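PDB 1FR3: Molybdate/tungstate binding protein, which binds the oxyanions molybdate and tungstate and probably serves in molybdate homeostasis. Local coordinates for the interface of chains A and B and the interface of chains A and C. Sequence-based numbering; all coordinates share one arbitrary frame. Chains: chain A/B/C, Molybdate/tungstate binding protein.

Contact 1: the interface of chains A and B. Residues chain A 21-22; chain B 22-24, 37.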
# COMPACT_ATOMS: atom_id res chain seq x y z
N VAL A 21 18.93 -3.43 -1.33
CA VAL A 21 17.72 -4.01 -0.73
C VAL A 21 16.61 -4.21 -1.74
O VAL A 21 15.98 -5.27 -1.78
CB VAL A 21 17.23 -3.10 0.41
CG1 VAL A 21 15.87 -3.51 0.93
CG2 VAL A 21 18.27 -3.10 1.53
N MET A 22 16.39 -3.21 -2.57
CA MET A 22 15.34 -3.23 -3.58
C MET A 22 15.86 -3.47 -4.99
O MET A 22 17.02 -3.26 -5.31
CB MET A 22 14.58 -1.90 -3.55
CG MET A 22 13.96 -1.58 -2.20
SD MET A 22 12.75 -2.77 -1.62
CE MET A 22 11.43 -2.55 -2.82
N MET B 22 16.62 2.24 1.65
CA MET B 22 15.81 1.22 2.30
C MET B 22 16.65 0.23 3.11
O MET B 22 17.85 0.10 2.91
CB MET B 22 15.02 0.42 1.25
CG MET B 22 14.12 1.26 0.35
SD MET B 22 12.83 2.13 1.25
CE MET B 22 11.86 0.75 1.86
N ALA B 23 15.97 -0.48 3.99
CA ALA B 23 16.57 -1.53 4.80
C ALA B 23 15.66 -2.76 4.81
O ALA B 23 14.44 -2.61 4.87
CB ALA B 23 16.78 -1.10 6.24
N LYS B 24 16.26 -3.93 4.77
CA LYS B 24 15.52 -5.18 4.85
C LYS B 24 15.57 -5.67 6.30
O LYS B 24 16.66 -5.85 6.86
CB LYS B 24 16.12 -6.25 3.93
CG LYS B 24 15.48 -7.62 4.08
CD LYS B 24 16.05 -8.64 3.11
CE LYS B 24 17.48 -9.00 3.44
NZ LYS B 24 18.02 -10.10 2.60
N ALA B 37 10.40 -4.13 4.43
CA ALA B 37 11.27 -3.17 3.76
C ALA B 37 10.86 -1.78 4.23
O ALA B 37 9.75 -1.34 3.93
CB ALA B 37 11.23 -3.31 2.25
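The side chains of A:Met22 and B:Met22 cross obliquely where two copies of this Mop protein, built on the TOBE domain, meet in the hexameric assembly. They touch at mid-chain, A:Met22 CG lying 3.8 Å from B:Met22 CG. Both methionines adopt nearly the same shape, with CG anti to the carbonyl carbon (chi1 -58° in A:Met22) and further bends at the next two torsions. Beyond the crossing point the chains diverge, the sulfur atoms lying farther apart than the CG methylenes. The sulfur of A:Met22 comes to the methyl of B:Ala37 on the neighbouring strand, SD to CB being 4.2 Å. From within its own chain, B:Met22 sends its terminal methyl CE to the same B:Ala37 CB, at 4.1 Å, so that the alanine methyl touches both methionine side chains from one side.

Beside this pair, A:Val21 lays its forked end against the backbone of strand 22-29 of chain B. CG1 stands anti to the backbone N (chi1 171°), and both methyls reach the partner. CG2 meets the carbonyl oxygen of B:Met22 at 3.5 Å and CA of B:Ala23 at 4.0 Å. CG1 lies 4.0 Å from B:Met22 CB and also packs against the start of the B:Lys24 side chain, 4.1 Å from its CB. The lysine contributes this aliphatic base, while its amino group NZ extends away from the valine. The patch is held by van der Waals packing. A:Val21 and A:Met22 also line a tungstate pocket, together with A:Thr20.

Contact 2: the interface of chains A and C. Residues chain A 27, 33-35, 56; chain C 6-7, 9, 60, 63.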
# COMPACT_ATOMS: atom_id res chain seq x y z
N MET A 27 9.08 -3.86 -17.01
CA MET A 27 8.37 -4.83 -17.84
C MET A 27 7.63 -4.17 -18.99
O MET A 27 7.37 -2.96 -18.98
CB MET A 27 7.34 -5.55 -16.95
CG MET A 27 7.98 -6.40 -15.86
SD MET A 27 6.78 -6.91 -14.59
CE MET A 27 6.64 -5.39 -13.65
N GLU A 33 5.11 0.40 -20.66
CA GLU A 33 6.17 0.06 -19.72
C GLU A 33 5.61 0.05 -18.29
O GLU A 33 4.91 0.97 -17.89
CB GLU A 33 7.32 1.07 -19.80
CG GLU A 33 8.48 0.67 -18.89
CD GLU A 33 9.74 1.43 -19.23
OE1 GLU A 33 10.39 1.06 -20.22
OE2 GLU A 33 10.05 2.38 -18.48
N LEU A 34 5.91 -1.03 -17.57
CA LEU A 34 5.50 -1.15 -16.18
C LEU A 34 6.78 -1.16 -15.33
O LEU A 34 7.83 -1.60 -15.82
CB LEU A 34 4.72 -2.43 -15.90
CG LEU A 34 3.46 -2.69 -16.74
CD1 LEU A 34 2.83 -4.02 -16.34
CD2 LEU A 34 2.47 -1.54 -16.58
N VAL A 35 6.69 -0.68 -14.10
CA VAL A 35 7.84 -0.67 -13.21
C VAL A 35 7.40 -1.17 -11.83
O VAL A 35 6.50 -0.58 -11.22
CB VAL A 35 8.50 0.71 -13.06
CG1 VAL A 35 9.68 0.67 -12.09
CG2 VAL A 35 8.96 1.21 -14.43
N ALA A 56 2.29 -9.29 -13.50
CA ALA A 56 2.35 -8.14 -12.59
C ALA A 56 1.05 -8.22 -11.78
O ALA A 56 -0.01 -8.47 -12.38
CB ALA A 56 2.49 -6.83 -13.33
N ARG C 6 4.76 5.16 -10.92
CA ARG C 6 5.27 4.82 -12.24
C ARG C 6 4.30 4.14 -13.20
O ARG C 6 4.52 4.23 -14.42
CB ARG C 6 6.53 3.94 -12.12
CG ARG C 6 7.72 4.63 -11.46
CD ARG C 6 8.35 5.67 -12.38
NE ARG C 6 7.68 6.96 -12.32
CZ ARG C 6 7.88 7.96 -13.19
NH1 ARG C 6 8.70 7.82 -14.21
NH2 ARG C 6 7.21 9.10 -13.01
N ASN C 7 3.30 3.44 -12.69
CA ASN C 7 2.41 2.68 -13.56
C ASN C 7 1.14 3.43 -13.92
O ASN C 7 0.23 3.56 -13.09
CB ASN C 7 2.09 1.32 -12.92
CG ASN C 7 3.39 0.56 -12.67
OD1 ASN C 7 3.99 0.07 -13.64
ND2 ASN C 7 3.82 0.50 -11.41
N LEU C 9 -1.96 3.24 -16.35
CA LEU C 9 -2.70 2.32 -17.22
C LEU C 9 -3.90 3.05 -17.81
O LEU C 9 -4.90 3.29 -17.15
CB LEU C 9 -3.14 1.08 -16.42
CG LEU C 9 -2.13 0.56 -15.40
CD1 LEU C 9 -2.70 -0.64 -14.64
CD2 LEU C 9 -0.82 0.17 -16.07
N ALA C 60 5.04 2.01 -7.95
CA ALA C 60 5.95 0.91 -8.23
C ALA C 60 6.11 -0.02 -7.03
O ALA C 60 6.20 -1.23 -7.21
CB ALA C 60 7.33 1.42 -8.67
N MET C 63 3.44 -2.95 -6.65
CA MET C 63 3.24 -3.94 -7.71
C MET C 63 4.11 -5.17 -7.45
O MET C 63 5.33 -5.02 -7.39
CB MET C 63 3.56 -3.32 -9.08
CG MET C 63 3.44 -4.29 -10.24
SD MET C 63 3.70 -3.50 -11.84
CE MET C 63 2.13 -2.65 -12.07
O HOH W 1 6.11 2.72 -16.10
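The side-chain amide oxygen OD1 of C:Asn7 accepts a hydrogen bond from the backbone N of A:Val35 at 2.8 Å, nearly straight at the hydrogen (162°), with the donor tilted from the carbonyl plane. The amide nitrogen answers, C:Asn7 ND2 donating to A:Val35 O at 2.9 Å with the acceptor close to the amide plane. Between these two Mop chains of the TOBE family, related by a two-fold, one carboxamide thus satisfies both backbone polar atoms of a residue in strand 32-39, and the paired bonds fix its rotation.

A:Leu34 crosses this amide at about a right angle. Its CD2 lies 3.7 Å from CD2 of C:Leu9, whose side chain it also meets crosswise. An alanine in place of C:Asn7 would probably leave the N and O of A:Val35 without these partners and open a gap beside A:Leu34.

On the other flank, CB of A:Val35 packs on CB of C:Arg6 at 3.9 Å, and the methyl of C:Ala60 faces the valine carbonyl. A water joins the backbones, 2.8 Å from both A:Glu33 O and C:Arg6 O. C:Met63, with CG anti to the backbone N (chi1 178°), extends its sulfur SD to within 3.9 Å of A:Ala56 CB. A:Met27 slides past it in the opposite direction and brings its methyl CE alongside that sulfur.

Contact 1 and contact 2 are centred about 19 Å apart and join chain A to two different copies. Both draw on strands 22-29 and 32-39: contact 1 uses the beginning of the first and, from chain B, the later part of the second, whereas contact 2 uses A:Met27 and the early part of strand 32-39. Contact 2 has a two-fold twin, but contact 1 lies in an interface without exact two-fold symmetry, which is consistent with two-fold pairs being joined by a second kind of interface in the six-chain assembly. Each includes residues of a different tungstate pocket, so these pockets lie beside subunit interfaces, although the structure alone does not show that binding and assembly depend on each other.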